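PDB 4PXE: ureidoglycolate hydrolase from Arabidopsis thaliana, which hydrolyses (S)-ureidoglycolate to glyoxylate, ammonium and carbon dioxide, as a manganese-dependent homodimeric enzyme in the last step of plant purine breakdown. Local coordinates for residues G240-V248 and A292-S300. Sequence-based numbering, arbitrary orientation.
Sequences GNGGHAGAV and AINSIPSKS. With GLV (glyoxylic acid), chain H.
The His244 imidazole and the Asn294 amide reach the same glyoxylate: O3 of the acid lies at the edge of the ring, near its plane and 3.3 Å from His244 CE1, while Asn294 ND2 donates to O2 at 2.9 Å. His402 of the second subunit stacks on the imidazole. Gly246 N, slightly tilted from the ring plane, donates to His244 ND1 at 3.0 Å and thereby limits rotation of the ring. With CG anti to the backbone N (chi1 -162°), the His244 ring comes to lie beside the acid. Behind these two substrate-binding residues segments 240-248 and 292-300 run antiparallel, joined by Ile296 N to Gly243 O (2.9 Å), Ala245 N to Asn294 O (3.1 Å) and Gly240 N to Ser298 O (2.8 Å). Ile296 CD1 packs against Val248 CB at 3.8 Å, and CG1 lies over Ala245 CA. Gly242 CA sits close against Ile296 O and Ser298 CB. One water bridges Gly242 N and Pro297 O; another links Gly243 N, Ser295 OG and Ile296 O. Glyoxylate is also hydrogen-bonded to Arg307 NH2 and Tyr377 N of the second subunit, so His244 and Asn294 complete that subunit's substrate site across the dimer interface. Within the dimerization region, the short, weakly bonded strand 243-244 follows strand 222-239 and meets strand 295-308 at the non-hydrogen-bonded pair His244-Ser295; further on, Ser298 and Lys299 form a classic beta bulge opposite His289 of strand 280-289.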
loop_
_atom_site.group_PDB
_atom_site.type_symbol
_atom_site.label_atom_id
_atom_site.label_comp_id
_atom_site.label_asym_id
_atom_site.label_seq_id
_atom_site.Cartn_x
_atom_site.Cartn_y
_atom_site.Cartn_z
ATOM N N GLY A 240 14.207 -9.373 -2.583
ATOM C CA GLY A 240 14.814 -9.811 -3.829
ATOM C C GLY A 240 15.544 -8.654 -4.488
ATOM O O GLY A 240 15.694 -7.592 -3.894
ATOM N N ASN A 241 16.015 -8.866 -5.711
ATOM C CA ASN A 241 16.849 -7.861 -6.375
ATOM C C ASN A 241 16.066 -6.742 -7.054
ATOM O O ASN A 241 16.604 -5.663 -7.298
ATOM C CB ASN A 241 17.764 -8.528 -7.392
ATOM C CG ASN A 241 18.763 -9.455 -6.749
ATOM O OD1 ASN A 241 19.369 -9.122 -5.732
ATOM N ND2 ASN A 241 18.941 -10.628 -7.340
ATOM N N GLY A 242 14.800 -6.997 -7.360
ATOM C CA GLY A 242 13.986 -6.019 -8.064
ATOM C C GLY A 242 14.570 -5.672 -9.425
ATOM O O GLY A 242 15.367 -6.418 -9.991
ATOM N N GLY A 243 14.152 -4.534 -9.956
ATOM C CA GLY A 243 14.618 -4.124 -11.265
ATOM C C GLY A 243 13.501 -3.923 -12.264
ATOM O O GLY A 243 12.328 -3.807 -11.913
ATOM N N HIS A 244 13.880 -3.901 -13.529
ATOM C CA HIS A 244 13.002 -3.439 -14.583
ATOM C C HIS A 244 12.026 -4.517 -15.063
ATOM O O HIS A 244 12.450 -5.576 -15.549
ATOM C CB HIS A 244 13.884 -2.954 -15.732
ATOM C CG HIS A 244 13.172 -2.074 -16.703
ATOM N ND1 HIS A 244 12.180 -2.537 -17.540
ATOM C CD2 HIS A 244 13.318 -0.757 -16.980
ATOM C CE1 HIS A 244 11.741 -1.541 -18.291
ATOM N NE2 HIS A 244 12.413 -0.451 -17.968
ATOM N N ALA A 245 10.725 -4.234 -14.962
ATOM C CA ALA A 245 9.708 -5.229 -15.313
ATOM C C ALA A 245 9.750 -5.651 -16.777
ATOM O O ALA A 245 9.357 -6.776 -17.113
ATOM C CB ALA A 245 8.313 -4.714 -14.959
ATOM N N GLY A 246 10.221 -4.761 -17.651
ATOM C CA GLY A 246 10.266 -5.055 -19.070
ATOM C C GLY A 246 11.532 -5.772 -19.496
ATOM O O GLY A 246 11.533 -6.539 -20.456
ATOM N N ALA A 247 12.617 -5.549 -18.764
ATOM C CA ALA A 247 13.929 -5.973 -19.239
ATOM C C ALA A 247 14.539 -7.175 -18.523
ATOM O O ALA A 247 15.361 -7.890 -19.104
ATOM C CB ALA A 247 14.892 -4.793 -19.217
ATOM N N VAL A 248 14.174 -7.404 -17.267
ATOM C CA VAL A 248 14.713 -8.565 -16.565
ATOM C C VAL A 248 13.947 -9.816 -16.988
ATOM O O VAL A 248 12.744 -9.939 -16.735
ATOM C CB VAL A 248 14.647 -8.405 -15.039
ATOM C CG1 VAL A 248 15.253 -9.633 -14.367
ATOM C CG2 VAL A 248 15.368 -7.124 -14.605
ATOM N N ALA A 292 5.409 -0.088 -8.027
ATOM C CA ALA A 292 5.203 0.570 -9.309
ATOM C C ALA A 292 4.924 -0.512 -10.339
ATOM O O ALA A 292 5.468 -1.612 -10.247
ATOM C CB ALA A 292 6.423 1.376 -9.699
ATOM N N ILE A 293 4.087 -0.194 -11.321
ATOM C CA ILE A 293 3.616 -1.197 -12.269
ATOM C C ILE A 293 4.771 -1.817 -13.067
ATOM O O ILE A 293 4.727 -3.000 -13.409
ATOM C CB ILE A 293 2.532 -0.628 -13.213
ATOM C CG1 ILE A 293 1.832 -1.758 -13.972
ATOM C CG2 ILE A 293 3.122 0.425 -14.160
ATOM C CD1 ILE A 293 0.660 -1.276 -14.810
ATOM N N ASN A 294 5.813 -1.023 -13.312
ATOM C CA ASN A 294 6.934 -1.450 -14.149
ATOM C C ASN A 294 8.234 -1.693 -13.372
ATOM O O ASN A 294 9.338 -1.651 -13.937
ATOM C CB ASN A 294 7.133 -0.493 -15.339
ATOM C CG ASN A 294 7.244 0.980 -14.931
ATOM O OD1 ASN A 294 6.914 1.376 -13.816
ATOM N ND2 ASN A 294 7.700 1.806 -15.876
ATOM N N SER A 295 8.082 -1.989 -12.083
ATOM C CA SER A 295 9.199 -2.287 -11.198
ATOM C C SER A 295 8.934 -3.620 -10.490
ATOM O O SER A 295 7.915 -3.777 -9.824
ATOM C CB SER A 295 9.352 -1.155 -10.185
ATOM O OG SER A 295 10.571 -1.264 -9.476
ATOM N N ILE A 296 9.833 -4.588 -10.644
ATOM C CA ILE A 296 9.627 -5.900 -10.025
ATOM C C ILE A 296 9.789 -5.742 -8.524
ATOM O O ILE A 296 10.776 -5.174 -8.077
ATOM C CB ILE A 296 10.657 -6.929 -10.511
ATOM C CG1 ILE A 296 10.635 -7.056 -12.035
ATOM C CG2 ILE A 296 10.393 -8.292 -9.865
ATOM C CD1 ILE A 296 11.841 -7.831 -12.595
ATOM N N PRO A 297 8.819 -6.234 -7.734
ATOM C CA PRO A 297 8.944 -6.012 -6.287
ATOM C C PRO A 297 10.246 -6.564 -5.706
ATOM O O PRO A 297 10.555 -7.741 -5.906
ATOM C CB PRO A 297 7.740 -6.772 -5.710
ATOM C CG PRO A 297 6.726 -6.759 -6.811
ATOM C CD PRO A 297 7.534 -6.859 -8.100
ATOM N N SER A 298 10.980 -5.710 -4.992
ATOM C CA SER A 298 12.222 -6.106 -4.326
ATOM C C SER A 298 12.002 -6.380 -2.843
ATOM O O SER A 298 12.860 -6.949 -2.183
ATOM C CB SER A 298 13.321 -5.047 -4.496
ATOM O OG SER A 298 12.896 -3.774 -4.046
ATOM N N LYS A 299 10.861 -5.953 -2.318
ATOM C CA LYS A 299 10.495 -6.257 -0.943
ATOM C C LYS A 299 9.003 -6.512 -0.873
ATOM O O LYS A 299 8.218 -5.830 -1.524
ATOM C CB LYS A 299 10.861 -5.111 -0.007
ATOM C CG LYS A 299 12.342 -4.875 0.182
ATOM C CD LYS A 299 12.606 -4.101 1.463
ATOM C CE LYS A 299 11.751 -2.844 1.549
ATOM N NZ LYS A 299 12.022 -2.084 2.806
ATOM N N SER A 300 8.611 -7.514 -0.097
ATOM C CA SER A 300 7.205 -7.703 0.212
ATOM C C SER A 300 7.055 -7.852 1.714
ATOM O O SER A 300 7.963 -8.316 2.397
ATOM C CB SER A 300 6.636 -8.913 -0.521
ATOM O OG SER A 300 7.298 -10.110 -0.142
HETATM C C1 GLV H . 9.461 2.456 -19.044
HETATM O O1 GLV H . 10.132 3.025 -20.129
HETATM C C2 GLV H . 9.363 0.968 -19.113
HETATM O O2 GLV H . 8.825 0.354 -18.153
HETATM O O3 GLV H . 9.805 0.346 -20.123
HETATM O O HOH W 1 12.811 -9.037 -6.863
HETATM O O HOH W 2 12.296 -3.052 -8.464
#